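Local coordinates for protein telomere length regulator taz1 (Schizosaccharomyces pombe, PDB 4ZMI) that binds double-stranded telomeric DNA and regulates telomere length and function, the part described here being its helical, TRF-family domain, at residues A[6-11]-A[89-94]; A[34-39]-A[47-52]; A[59-64]-A[102-107]; A[114-119]-A[156-161]; A[138-143]-A[225-230]. All coordinates share one frame; numbering follows the deposited sequence.

Contact 1: residues A[6-11]-A[89-94]; sequences EKASLL and CLFEDL
Ala8 is the first residue of segment 6-11 to meet Phe91, and it does so in two ways. Its methyl, CB, lies 4.2 Å from Phe91 CE1, while its backbone carbonyl comes closer still: Ala8 O is 3.3 Å from Phe91 CZ, approached obliquely by the far end of the ring. Next in sequence, Ser9, whose CB points away from the partner, uses OG to donate a 2.7 Å hydrogen bond to Glu6 O, which also accepts from Leu10 N. One turn beyond Ala8, Leu11 sets its CB at the ring edge, near the ring plane and 4.1 Å from Phe91 CZ. Phe91 reaches this place with CG anti to its own carbonyl carbon (chi1 -71°), which swings the ring nearer the first helix than its CB direction suggests. No hydrogen bond joins the segments; the contact is buried packing, mostly apolar, with the Ala8 carbonyl against the ring. Around it, Trp3 lays its ring almost parallel to that of Phe91 and also touches Ala8 and Leu11, and Val12 packs against Phe91 too. The last turn of helix 85-91 is thereby seated against the start of the long helix 5-35, just before the chain turns into helix 95-107.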
# COMPACT_ATOMS: atom_id res chain seq x y z
N GLU A 6 5.10 20.17 -9.60
CA GLU A 6 5.58 21.11 -8.61
C GLU A 6 5.58 20.48 -7.23
O GLU A 6 6.60 20.56 -6.54
CB GLU A 6 4.71 22.36 -8.60
CG GLU A 6 5.05 23.31 -9.72
CD GLU A 6 4.17 24.52 -9.70
OE1 GLU A 6 4.52 25.50 -9.01
OE2 GLU A 6 3.11 24.49 -10.36
N LYS A 7 4.47 19.84 -6.84
CA LYS A 7 4.41 19.17 -5.53
C LYS A 7 5.39 18.01 -5.41
O LYS A 7 5.99 17.81 -4.36
CB LYS A 7 2.99 18.71 -5.16
CG LYS A 7 2.09 19.88 -4.83
CD LYS A 7 0.64 19.47 -4.77
CE LYS A 7 -0.22 20.64 -4.32
NZ LYS A 7 -1.61 20.51 -4.83
N ALA A 8 5.54 17.26 -6.49
CA ALA A 8 6.46 16.13 -6.49
C ALA A 8 7.86 16.68 -6.35
O ALA A 8 8.71 16.09 -5.69
CB ALA A 8 6.33 15.35 -7.78
N SER A 9 8.09 17.84 -6.96
CA SER A 9 9.39 18.48 -6.95
C SER A 9 9.72 18.92 -5.54
O SER A 9 10.83 18.67 -5.07
CB SER A 9 9.43 19.69 -7.89
OG SER A 9 9.16 20.88 -7.16
N LEU A 10 8.77 19.56 -4.86
CA LEU A 10 8.90 19.79 -3.41
C LEU A 10 9.28 18.53 -2.63
O LEU A 10 10.02 18.61 -1.66
CB LEU A 10 7.61 20.33 -2.80
CG LEU A 10 7.07 21.71 -3.17
CD1 LEU A 10 5.74 21.93 -2.45
CD2 LEU A 10 8.07 22.82 -2.83
N LEU A 11 8.75 17.36 -3.03
CA LEU A 11 9.03 16.13 -2.28
C LEU A 11 10.51 15.77 -2.41
O LEU A 11 11.12 15.31 -1.45
CB LEU A 11 8.12 14.94 -2.70
CG LEU A 11 8.23 13.64 -1.87
CD1 LEU A 11 8.01 13.93 -0.40
CD2 LEU A 11 7.29 12.50 -2.33
N CYS A 89 13.74 10.84 -13.30
CA CYS A 89 14.89 11.72 -13.08
C CYS A 89 14.79 12.41 -11.73
O CYS A 89 15.78 12.49 -11.00
CB CYS A 89 14.98 12.76 -14.18
SG CYS A 89 14.96 12.03 -15.81
N LEU A 90 13.61 12.90 -11.41
CA LEU A 90 13.41 13.54 -10.12
C LEU A 90 13.73 12.63 -8.94
O LEU A 90 14.27 13.11 -7.95
CB LEU A 90 11.98 14.07 -9.98
CG LEU A 90 11.69 15.38 -10.71
CD1 LEU A 90 10.20 15.58 -10.79
CD2 LEU A 90 12.34 16.56 -10.01
N PHE A 91 13.41 11.34 -9.05
CA PHE A 91 13.46 10.47 -7.86
C PHE A 91 14.45 9.31 -7.86
O PHE A 91 14.73 8.74 -6.80
CB PHE A 91 12.07 9.93 -7.53
CG PHE A 91 11.15 10.97 -7.00
CD1 PHE A 91 10.09 11.43 -7.76
CD2 PHE A 91 11.35 11.51 -5.74
CE1 PHE A 91 9.24 12.39 -7.28
CE2 PHE A 91 10.51 12.47 -5.25
CZ PHE A 91 9.46 12.92 -6.01
N GLU A 92 14.95 8.96 -9.03
CA GLU A 92 15.93 7.88 -9.22
C GLU A 92 16.99 7.74 -8.09
O GLU A 92 17.42 6.63 -7.79
CB GLU A 92 16.60 8.07 -10.59
CG GLU A 92 17.83 7.23 -10.88
CD GLU A 92 18.51 7.68 -12.16
OE1 GLU A 92 19.66 8.18 -12.08
OE2 GLU A 92 17.90 7.54 -13.23
N ASP A 93 17.39 8.85 -7.48
CA ASP A 93 18.38 8.81 -6.40
C ASP A 93 17.75 8.49 -5.06
O ASP A 93 18.38 7.89 -4.19
CB ASP A 93 19.10 10.17 -6.27
CG ASP A 93 20.35 10.27 -7.14
OD1 ASP A 93 21.31 9.50 -6.90
OD2 ASP A 93 20.39 11.15 -8.03
N LEU A 94 16.49 8.88 -4.90
CA LEU A 94 15.85 8.90 -3.60
C LEU A 94 15.04 7.65 -3.25
O LEU A 94 14.08 7.74 -2.49
CB LEU A 94 14.93 10.12 -3.51
CG LEU A 94 15.63 11.46 -3.61
CD1 LEU A 94 14.62 12.60 -3.75
CD2 LEU A 94 16.48 11.64 -2.37

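Contact 2: residues A[34-39]-A[47-52]; sequences SESSKD and SERLGK
Arg49 stretches across to Glu35 and Ser36, and its own torsions decide which of its atoms arrive there. CG stands anti to the backbone N (chi1 170°), a bend follows at chi2 (63°), and the remainder runs out straight, bringing the guanidinium to Glu35 and Ser36. NH2 ends 3.6 Å from Glu35 CB, with Glu35 CG at the guanidinium edge, in its plane. Glu35 is bent at chi2 as well, which leads its carboxylate away from the arginine: Glu35 OE1 is 4.9 Å from Arg49 NH2, and the two flat groups are turned 54° apart. Ser36, its CB directed toward the other segment, has OG 3.3 Å from Arg49 NE, but the angle is too poor for a hydrogen bond. Arg49 also touches Ile32 on helix 5-35. This surface contact between the ends of helices 5-35 and 43-50 thus rests on Glu35 methylenes and the Ser36 hydroxyl against the guanidinium; opposite charges lie near each other without pairing, which probably implies only a modest electrostatic contribution.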
# COMPACT_ATOMS: atom_id res chain seq x y z
N SER A 34 4.28 -4.62 19.24
CA SER A 34 5.02 -5.76 19.77
C SER A 34 4.55 -6.11 21.18
O SER A 34 4.65 -7.26 21.60
CB SER A 34 6.52 -5.50 19.77
OG SER A 34 7.00 -5.35 18.44
N GLU A 35 4.03 -5.12 21.89
CA GLU A 35 3.56 -5.33 23.26
C GLU A 35 2.25 -6.12 23.30
O GLU A 35 2.07 -7.00 24.14
CB GLU A 35 3.36 -3.98 23.97
CG GLU A 35 4.53 -3.01 23.84
CD GLU A 35 5.69 -3.37 24.75
OE1 GLU A 35 5.48 -4.12 25.73
OE2 GLU A 35 6.81 -2.88 24.49
N SER A 36 1.35 -5.82 22.37
CA SER A 36 -0.02 -6.32 22.48
C SER A 36 -0.46 -7.19 21.30
O SER A 36 -1.63 -7.19 20.93
CB SER A 36 -0.99 -5.15 22.65
OG SER A 36 -0.34 -4.05 23.25
N SER A 37 0.47 -7.94 20.73
CA SER A 37 0.19 -8.77 19.56
C SER A 37 -0.92 -9.81 19.74
O SER A 37 -1.12 -10.64 18.86
CB SER A 37 1.47 -9.49 19.10
OG SER A 37 2.49 -8.57 18.77
N LYS A 38 -1.63 -9.79 20.87
CA LYS A 38 -2.78 -10.68 21.03
C LYS A 38 -4.04 -9.95 21.51
O LYS A 38 -5.15 -10.45 21.34
CB LYS A 38 -2.46 -11.89 21.93
CG LYS A 38 -2.55 -11.66 23.44
CD LYS A 38 -3.76 -12.37 24.05
CE LYS A 38 -3.70 -12.36 25.57
NZ LYS A 38 -4.95 -12.86 26.20
N ASP A 39 -3.88 -8.77 22.10
CA ASP A 39 -5.03 -7.97 22.51
C ASP A 39 -5.54 -7.06 21.38
O ASP A 39 -6.69 -6.63 21.40
CB ASP A 39 -4.71 -7.14 23.74
CG ASP A 39 -4.43 -8.00 24.95
OD1 ASP A 39 -3.77 -9.04 24.79
OD2 ASP A 39 -4.87 -7.63 26.06
N SER A 47 -6.21 1.22 17.39
CA SER A 47 -6.37 2.66 17.59
C SER A 47 -6.35 3.03 19.07
O SER A 47 -5.62 3.92 19.50
CB SER A 47 -7.67 3.16 16.95
OG SER A 47 -7.62 3.05 15.55
N GLU A 48 -7.18 2.33 19.84
CA GLU A 48 -7.26 2.58 21.27
C GLU A 48 -5.91 2.38 21.93
O GLU A 48 -5.49 3.20 22.75
CB GLU A 48 -8.28 1.66 21.91
CG GLU A 48 -9.68 1.80 21.35
CD GLU A 48 -10.63 0.76 21.92
OE1 GLU A 48 -10.25 0.07 22.90
OE2 GLU A 48 -11.76 0.63 21.39
N ARG A 49 -5.21 1.31 21.58
CA ARG A 49 -3.92 1.07 22.19
C ARG A 49 -2.91 2.16 21.83
O ARG A 49 -2.09 2.54 22.66
CB ARG A 49 -3.38 -0.33 21.85
CG ARG A 49 -1.93 -0.58 22.26
CD ARG A 49 -1.67 -0.50 23.77
NE ARG A 49 -0.30 -0.91 24.09
CZ ARG A 49 0.24 -0.89 25.31
NH1 ARG A 49 -0.46 -0.48 26.36
NH2 ARG A 49 1.50 -1.30 25.47
N LEU A 50 -2.98 2.67 20.60
CA LEU A 50 -2.04 3.72 20.20
C LEU A 50 -2.25 5.03 20.98
O LEU A 50 -1.29 5.71 21.34
CB LEU A 50 -2.07 3.94 18.68
CG LEU A 50 -1.27 2.93 17.85
CD1 LEU A 50 -1.57 3.04 16.37
CD2 LEU A 50 0.23 3.09 18.06
N GLY A 51 -3.51 5.37 21.25
CA GLY A 51 -3.83 6.63 21.91
C GLY A 51 -4.37 7.65 20.92
O GLY A 51 -3.93 7.68 19.77
N LYS A 52 -5.32 8.47 21.35
CA LYS A 52 -5.97 9.37 20.41
C LYS A 52 -4.96 10.37 19.91
O LYS A 52 -4.87 10.64 18.71
CB LYS A 52 -7.17 10.06 21.04
CG LYS A 52 -8.28 9.11 21.42
CD LYS A 52 -9.63 9.79 21.58
CE LYS A 52 -10.74 8.75 21.64
NZ LYS A 52 -12.10 9.32 21.80

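Contact 3: residues A[59-64]-A[102-107]; sequences YEFNEQ and QFFTGL
Phe61 and Phe104 both hold CG anti to the backbone N, at chi1 178° in Phe61, and this sends each ring out from its helix into the gap where the two meet. The result is a T-shaped pair: the edge of Phe61 is directed at the face of Phe104, with centroids 5.1 Å apart and planes at 84°. Phe61 CD2 makes the closest touch, 3.5 Å from Phe104 CZ, and sits over the face toward its rim instead of over the centre. Asn62 comes to the same ring from another direction, its CB lying near the ring plane at the edge, 3.8 Å from Phe104 CE2. Its amide then passes on toward Thr105, Asn62 ND2 standing 4.0 Å from the methyl CG2 of Thr105. Thr105 OG1 donates a 2.6 Å hydrogen bond to Gln102 O within its helix and is also bonded to Thr75 OG1 of a loop. Replacing Phe104 with an alanine would probably leave the Phe61 edge without its facing ring and open a gap beside Asn62 CB. Helix 5-35 also touches Phe61, through Ile18, Met21 and Lys25. The axes of segments 59-64 and 102-107 come within 11.1 Å and cross at -130°, and helices 52-68 and 95-107 pack here as part of the buried interior of an all-helical TRF-family domain.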
# COMPACT_ATOMS: atom_id res chain seq x y z
N TYR A 59 -2.41 10.90 11.79
CA TYR A 59 -3.20 11.40 10.67
C TYR A 59 -2.79 12.81 10.21
O TYR A 59 -2.87 13.10 9.02
CB TYR A 59 -4.71 11.34 10.98
CG TYR A 59 -5.29 9.93 10.90
CD1 TYR A 59 -4.94 8.96 11.83
CD2 TYR A 59 -6.20 9.58 9.90
CE1 TYR A 59 -5.47 7.67 11.76
CE2 TYR A 59 -6.74 8.29 9.83
CZ TYR A 59 -6.36 7.34 10.77
OH TYR A 59 -6.88 6.06 10.73
N GLU A 60 -2.34 13.67 11.13
CA GLU A 60 -1.90 15.01 10.72
C GLU A 60 -0.63 14.95 9.88
O GLU A 60 -0.51 15.65 8.87
CB GLU A 60 -1.73 15.98 11.91
CG GLU A 60 -0.44 15.78 12.71
CD GLU A 60 -0.18 16.90 13.69
OE1 GLU A 60 -0.31 18.07 13.29
OE2 GLU A 60 0.17 16.60 14.85
N PHE A 61 0.32 14.11 10.28
CA PHE A 61 1.53 13.96 9.49
C PHE A 61 1.20 13.40 8.10
O PHE A 61 1.76 13.86 7.10
CB PHE A 61 2.52 13.05 10.21
CG PHE A 61 3.78 12.80 9.44
CD1 PHE A 61 4.73 13.79 9.31
CD2 PHE A 61 4.02 11.58 8.85
CE1 PHE A 61 5.90 13.57 8.61
CE2 PHE A 61 5.18 11.34 8.15
CZ PHE A 61 6.12 12.33 8.03
N ASN A 62 0.29 12.43 8.05
CA ASN A 62 -0.13 11.84 6.78
C ASN A 62 -0.88 12.83 5.92
O ASN A 62 -0.75 12.82 4.71
CB ASN A 62 -1.01 10.62 7.02
CG ASN A 62 -1.61 10.07 5.75
OD1 ASN A 62 -2.77 10.33 5.45
ND2 ASN A 62 -0.83 9.29 5.01
N GLU A 63 -1.67 13.67 6.56
CA GLU A 63 -2.37 14.74 5.88
C GLU A 63 -1.42 15.72 5.18
O GLU A 63 -1.63 16.06 4.01
CB GLU A 63 -3.26 15.50 6.85
CG GLU A 63 -3.95 16.70 6.24
CD GLU A 63 -5.23 16.32 5.54
OE1 GLU A 63 -5.67 15.16 5.71
OE2 GLU A 63 -5.79 17.19 4.83
N GLN A 64 -0.39 16.20 5.89
CA GLN A 64 0.57 17.14 5.31
C GLN A 64 1.26 16.46 4.14
O GLN A 64 1.34 17.03 3.05
CB GLN A 64 1.62 17.63 6.32
CG GLN A 64 2.64 18.66 5.73
CD GLN A 64 4.00 18.70 6.45
OE1 GLN A 64 4.13 18.24 7.58
NE2 GLN A 64 5.01 19.27 5.78
N GLN A 102 6.48 5.34 2.07
CA GLN A 102 5.43 4.40 1.68
C GLN A 102 5.09 3.44 2.85
O GLN A 102 3.92 3.14 3.09
CB GLN A 102 5.87 3.65 0.43
CG GLN A 102 4.91 2.61 -0.07
CD GLN A 102 5.53 1.74 -1.13
OE1 GLN A 102 6.42 0.95 -0.84
NE2 GLN A 102 5.07 1.89 -2.37
N PHE A 103 6.13 2.98 3.55
CA PHE A 103 5.98 2.12 4.74
C PHE A 103 5.00 2.76 5.71
O PHE A 103 4.01 2.15 6.12
CB PHE A 103 7.33 1.97 5.44
CG PHE A 103 7.48 0.70 6.23
CD1 PHE A 103 8.43 -0.24 5.87
CD2 PHE A 103 6.68 0.45 7.34
CE1 PHE A 103 8.57 -1.41 6.59
CE2 PHE A 103 6.82 -0.72 8.06
CZ PHE A 103 7.77 -1.65 7.68
N PHE A 104 5.28 4.01 6.05
CA PHE A 104 4.41 4.77 6.94
C PHE A 104 2.99 4.80 6.43
O PHE A 104 2.05 4.58 7.19
CB PHE A 104 4.91 6.21 7.14
CG PHE A 104 3.93 7.08 7.87
CD1 PHE A 104 3.84 7.04 9.25
CD2 PHE A 104 3.07 7.91 7.17
CE1 PHE A 104 2.93 7.83 9.91
CE2 PHE A 104 2.15 8.69 7.83
CZ PHE A 104 2.08 8.66 9.20
N THR A 105 2.82 5.06 5.14
CA THR A 105 1.49 5.16 4.58
C THR A 105 0.80 3.80 4.60
O THR A 105 -0.41 3.71 4.78
CB THR A 105 1.49 5.78 3.17
OG1 THR A 105 2.29 5.00 2.28
CG2 THR A 105 2.05 7.20 3.23
N GLY A 106 1.58 2.73 4.44
CA GLY A 106 1.06 1.39 4.61
C GLY A 106 0.62 1.09 6.04
O GLY A 106 -0.54 0.74 6.26
N LEU A 107 1.53 1.25 7.00
CA LEU A 107 1.32 0.90 8.42
C LEU A 107 0.07 1.52 9.02
O LEU A 107 -0.73 0.84 9.63
CB LEU A 107 2.50 1.36 9.26
CG LEU A 107 3.39 0.43 10.09
CD1 LEU A 107 4.00 1.27 11.24
CD2 LEU A 107 2.67 -0.80 10.61

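Contact 4: residues A[114-119]-A[156-161]; sequences TNKHLT and DSNPSI
Asn158 presents its amide to the backbone of Thr114 and, a little further on, to the side chain of Lys116, joining two loops of this all-helical TRF-family domain: the turn leading into helix 118-130 and the link between helices 137-154 and 163-168. With CG anti to its carbonyl carbon (chi1 -74°), Asn158 turns the amide toward the 114-119 segment. ND2 gives the hydrogen bond, and Thr114 O receives it nearly in the amide plane and almost head-on to its C=O bond. A weaker bond from the same ND2 goes to Tyr152 O, so one amide nitrogen ties the Thr114 turn to the end of helix 137-154. Lys116 runs obliquely past this group. Its CG lies 4.0 Å from Asn158 ND2, and the chain, extended beyond CG, carries CE to 3.6 Å from Asn158 OD1; the aliphatic part of the lysine therefore flanks the amide, and Tyr152 touches that lysine as well. The turn itself is braced by polar groups: Thr114 OG1 bonds to Asp112 OD1 and accepts a weak bond from Lys116 N, while Asn115 ND2 bonds to Thr155 OG1 and makes a second tie to the region after helix 137-154. The link from Asn158 ND2 to Thr114 O measures 2.9 Å, with an N-H...O angle of 157°.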
# COMPACT_ATOMS: atom_id res chain seq x y z
N THR A 114 -12.82 0.41 8.51
CA THR A 114 -13.79 -0.03 7.51
C THR A 114 -13.26 -1.27 6.78
O THR A 114 -13.97 -1.91 6.01
CB THR A 114 -14.06 1.05 6.46
OG1 THR A 114 -12.84 1.38 5.79
CG2 THR A 114 -14.66 2.31 7.09
N ASN A 115 -11.99 -1.58 7.03
CA ASN A 115 -11.31 -2.70 6.37
C ASN A 115 -11.16 -2.55 4.84
O ASN A 115 -10.93 -3.54 4.13
CB ASN A 115 -12.00 -4.02 6.72
CG ASN A 115 -12.02 -4.28 8.22
OD1 ASN A 115 -11.06 -3.99 8.92
ND2 ASN A 115 -13.12 -4.83 8.71
N LYS A 116 -11.30 -1.33 4.33
CA LYS A 116 -11.06 -1.09 2.90
C LYS A 116 -9.57 -1.12 2.55
O LYS A 116 -9.18 -1.53 1.46
CB LYS A 116 -11.67 0.25 2.45
CG LYS A 116 -13.18 0.21 2.29
CD LYS A 116 -13.69 1.60 1.92
CE LYS A 116 -15.19 1.62 1.71
NZ LYS A 116 -15.70 2.99 1.42
N HIS A 117 -8.74 -0.68 3.50
CA HIS A 117 -7.30 -0.61 3.32
C HIS A 117 -6.88 -0.15 1.92
O HIS A 117 -6.11 -0.82 1.23
CB HIS A 117 -6.66 -1.94 3.68
CG HIS A 117 -7.11 -2.47 5.02
ND1 HIS A 117 -6.82 -1.82 6.20
CD2 HIS A 117 -7.82 -3.57 5.35
CE1 HIS A 117 -7.33 -2.52 7.21
NE2 HIS A 117 -7.95 -3.57 6.72
N LEU A 118 -7.40 1.00 1.49
CA LEU A 118 -7.07 1.54 0.17
C LEU A 118 -5.58 1.69 -0.01
O LEU A 118 -5.08 1.44 -1.09
CB LEU A 118 -7.76 2.89 -0.06
CG LEU A 118 -9.27 2.86 0.06
CD1 LEU A 118 -9.82 4.27 -0.10
CD2 LEU A 118 -9.83 1.93 -0.98
N THR A 119 -4.86 2.10 1.03
CA THR A 119 -3.43 2.39 0.86
C THR A 119 -2.61 1.12 0.74
O THR A 119 -1.67 1.04 -0.05
CB THR A 119 -2.86 3.21 2.00
OG1 THR A 119 -3.71 4.33 2.25
CG2 THR A 119 -1.47 3.71 1.66
N ASP A 156 -19.67 -6.32 5.78
CA ASP A 156 -20.92 -6.22 5.04
C ASP A 156 -21.41 -4.80 4.79
O ASP A 156 -22.33 -4.58 4.01
CB ASP A 156 -22.02 -7.06 5.70
CG ASP A 156 -21.57 -7.69 7.00
OD1 ASP A 156 -21.14 -6.93 7.90
OD2 ASP A 156 -21.63 -8.94 7.11
N SER A 157 -20.79 -3.83 5.45
CA SER A 157 -21.11 -2.44 5.19
C SER A 157 -20.33 -1.89 3.99
O SER A 157 -20.56 -0.75 3.55
CB SER A 157 -20.85 -1.60 6.44
OG SER A 157 -19.71 -2.07 7.14
N ASN A 158 -19.42 -2.69 3.45
CA ASN A 158 -18.67 -2.31 2.24
C ASN A 158 -19.42 -2.71 0.97
O ASN A 158 -19.77 -3.88 0.79
CB ASN A 158 -17.25 -2.90 2.25
CG ASN A 158 -16.33 -2.20 3.24
OD1 ASN A 158 -16.57 -1.06 3.63
ND2 ASN A 158 -15.27 -2.88 3.66
N PRO A 159 -19.66 -1.73 0.08
CA PRO A 159 -20.49 -2.00 -1.10
C PRO A 159 -19.85 -2.99 -2.07
O PRO A 159 -18.63 -3.05 -2.20
CB PRO A 159 -20.63 -0.63 -1.75
CG PRO A 159 -19.38 0.07 -1.36
CD PRO A 159 -19.12 -0.36 0.06
N SER A 160 -20.70 -3.78 -2.71
CA SER A 160 -20.27 -4.69 -3.75
C SER A 160 -19.63 -3.86 -4.86
O SER A 160 -20.19 -2.85 -5.29
CB SER A 160 -21.47 -5.47 -4.30
OG SER A 160 -21.06 -6.58 -5.08
N ILE A 161 -18.44 -4.26 -5.29
CA ILE A 161 -17.78 -3.59 -6.38
C ILE A 161 -17.08 -4.60 -7.28
O ILE A 161 -16.66 -5.66 -6.82
CB ILE A 161 -16.80 -2.50 -5.88
CG1 ILE A 161 -15.80 -3.07 -4.88
CG2 ILE A 161 -17.53 -1.33 -5.24
CD1 ILE A 161 -14.74 -2.04 -4.54

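Contact 5: residues A[138-143]-A[225-230]; sequences YGDALV and LLEFKN
Asp140 and Glu227 meet through their carboxylates, and no other residue pair touches between these segments. The charge contact comes first. Asp140 OD2 lies 2.6 Å from Glu227 OE2 and 2.9 Å from Glu227 OE1, so a single aspartate oxygen is set against both oxygens of the glutamate. The two carboxylate planes are 87° apart, and the side chains cross at about a right angle. For two acid groups this spacing would be unfavourable if both carried full charge; one of them probably holds a proton, which would ease the repulsion. Hydrogen bonding supplies a further partner, His223, one turn earlier on helix 214-229: its ND1 is bonded to Glu227 OE2 and may help to steady the glutamate. Shape does the rest. Glu227 is extended beyond CG (chi2 179°) and reaches straight across, whereas Asp140 needs only its short chain, its CB directed toward the partner. A leucine in place of Glu227 would probably leave His223 ND1 without its carboxylate mate and Asp140 OD2 without the acid it now faces. On the flanks, Phe228 packs on Ile123 and Ala127, and Ala141 on Leu128, so helix 118-130 touches both of the helices concerned. The arrangement is a close carboxylate-carboxylate pair bridging helices 137-154 and 214-229 at the surface of the all-helical TRF-family domain.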
# COMPACT_ATOMS: atom_id res chain seq x y z
N TYR A 138 6.99 -11.43 -5.04
CA TYR A 138 5.74 -11.38 -5.75
C TYR A 138 4.71 -12.25 -5.05
O TYR A 138 3.60 -11.80 -4.74
CB TYR A 138 5.95 -11.90 -7.16
CG TYR A 138 5.05 -11.23 -8.14
CD1 TYR A 138 5.35 -9.96 -8.61
CD2 TYR A 138 3.90 -11.86 -8.58
CE1 TYR A 138 4.52 -9.33 -9.51
CE2 TYR A 138 3.06 -11.23 -9.48
CZ TYR A 138 3.38 -9.96 -9.95
OH TYR A 138 2.55 -9.33 -10.85
N GLY A 139 5.08 -13.51 -4.83
CA GLY A 139 4.22 -14.48 -4.17
C GLY A 139 3.59 -13.94 -2.90
O GLY A 139 2.38 -14.05 -2.73
N ASP A 140 4.41 -13.35 -2.03
CA ASP A 140 3.93 -12.65 -0.84
C ASP A 140 2.92 -11.54 -1.15
O ASP A 140 1.99 -11.30 -0.38
CB ASP A 140 5.13 -12.06 -0.06
CG ASP A 140 6.11 -13.14 0.43
OD1 ASP A 140 5.92 -14.34 0.11
OD2 ASP A 140 7.10 -12.78 1.12
N ALA A 141 3.11 -10.85 -2.27
CA ALA A 141 2.19 -9.77 -2.64
C ALA A 141 0.85 -10.34 -3.10
O ALA A 141 -0.21 -9.80 -2.76
CB ALA A 141 2.81 -8.88 -3.70
N LEU A 142 0.88 -11.43 -3.85
CA LEU A 142 -0.36 -12.11 -4.19
C LEU A 142 -1.12 -12.55 -2.95
O LEU A 142 -2.35 -12.41 -2.87
CB LEU A 142 -0.10 -13.30 -5.10
CG LEU A 142 0.27 -12.81 -6.50
CD1 LEU A 142 0.70 -13.96 -7.40
CD2 LEU A 142 -0.90 -12.06 -7.11
N VAL A 143 -0.40 -13.05 -1.96
CA VAL A 143 -1.08 -13.60 -0.79
C VAL A 143 -1.71 -12.47 0.01
O VAL A 143 -2.89 -12.52 0.37
CB VAL A 143 -0.14 -14.49 0.05
CG1 VAL A 143 -0.83 -14.94 1.32
CG2 VAL A 143 0.29 -15.70 -0.78
N LEU A 225 6.01 -4.99 3.98
CA LEU A 225 6.55 -3.65 3.80
C LEU A 225 8.05 -3.62 4.09
O LEU A 225 8.75 -2.71 3.68
CB LEU A 225 5.84 -2.63 4.71
CG LEU A 225 4.31 -2.47 4.63
CD1 LEU A 225 3.83 -1.33 5.53
CD2 LEU A 225 3.85 -2.25 3.21
N LEU A 226 8.53 -4.61 4.84
CA LEU A 226 9.95 -4.70 5.15
C LEU A 226 10.75 -5.30 4.00
O LEU A 226 11.79 -4.77 3.63
CB LEU A 226 10.19 -5.49 6.43
CG LEU A 226 9.95 -4.75 7.75
CD1 LEU A 226 10.01 -5.72 8.92
CD2 LEU A 226 10.96 -3.65 7.93
N GLU A 227 10.26 -6.41 3.43
CA GLU A 227 10.86 -6.99 2.22
C GLU A 227 10.94 -5.94 1.12
O GLU A 227 11.98 -5.78 0.48
CB GLU A 227 10.01 -8.13 1.66
CG GLU A 227 9.62 -9.22 2.63
CD GLU A 227 8.75 -10.26 1.96
OE1 GLU A 227 9.02 -10.60 0.78
OE2 GLU A 227 7.79 -10.73 2.60
N PHE A 228 9.82 -5.25 0.89
CA PHE A 228 9.74 -4.18 -0.09
C PHE A 228 10.87 -3.19 0.18
O PHE A 228 11.57 -2.78 -0.74
CB PHE A 228 8.36 -3.50 0.01
CG PHE A 228 7.91 -2.75 -1.23
CD1 PHE A 228 6.55 -2.54 -1.47
CD2 PHE A 228 8.81 -2.23 -2.15
CE1 PHE A 228 6.11 -1.85 -2.59
CE2 PHE A 228 8.36 -1.53 -3.28
CZ PHE A 228 7.02 -1.34 -3.49
N LYS A 229 11.09 -2.87 1.45
CA LYS A 229 12.05 -1.83 1.86
C LYS A 229 13.52 -2.16 1.57
O LYS A 229 14.37 -1.27 1.57
CB LYS A 229 11.86 -1.44 3.33
CG LYS A 229 12.32 -0.01 3.67
CD LYS A 229 11.94 0.42 5.09
CE LYS A 229 12.87 -0.16 6.14
NZ LYS A 229 12.62 0.43 7.49
N ASN A 230 13.83 -3.43 1.33
CA ASN A 230 15.18 -3.76 0.89
C ASN A 230 15.23 -4.35 -0.53
O ASN A 230 16.09 -5.16 -0.86
CB ASN A 230 15.94 -4.61 1.92
CG ASN A 230 15.31 -5.97 2.14
OD1 ASN A 230 14.17 -6.21 1.76
ND2 ASN A 230 16.06 -6.87 2.78

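Overall arrangement
Contacts 1 and 3 are buried and hold by aromatic packing; contacts 2, 4 and 5 lie at the surface and involve polar or charged groups. Helix 5-35 serves contacts 1 and 2, whose centres are about 35 Å apart, and its side chains also touch Phe61 in contact 3. Contact 3 touches two others: it meets contact 4 where Thr105 packs on Thr119, and contact 5 where Phe103 and Gln102 pack on helix 214-229. Of the surface contacts, contact 4 alone has a clear hydrogen bond between its segments, contact 2 brings opposite charges near without pairing, and contact 5 sets two acids together.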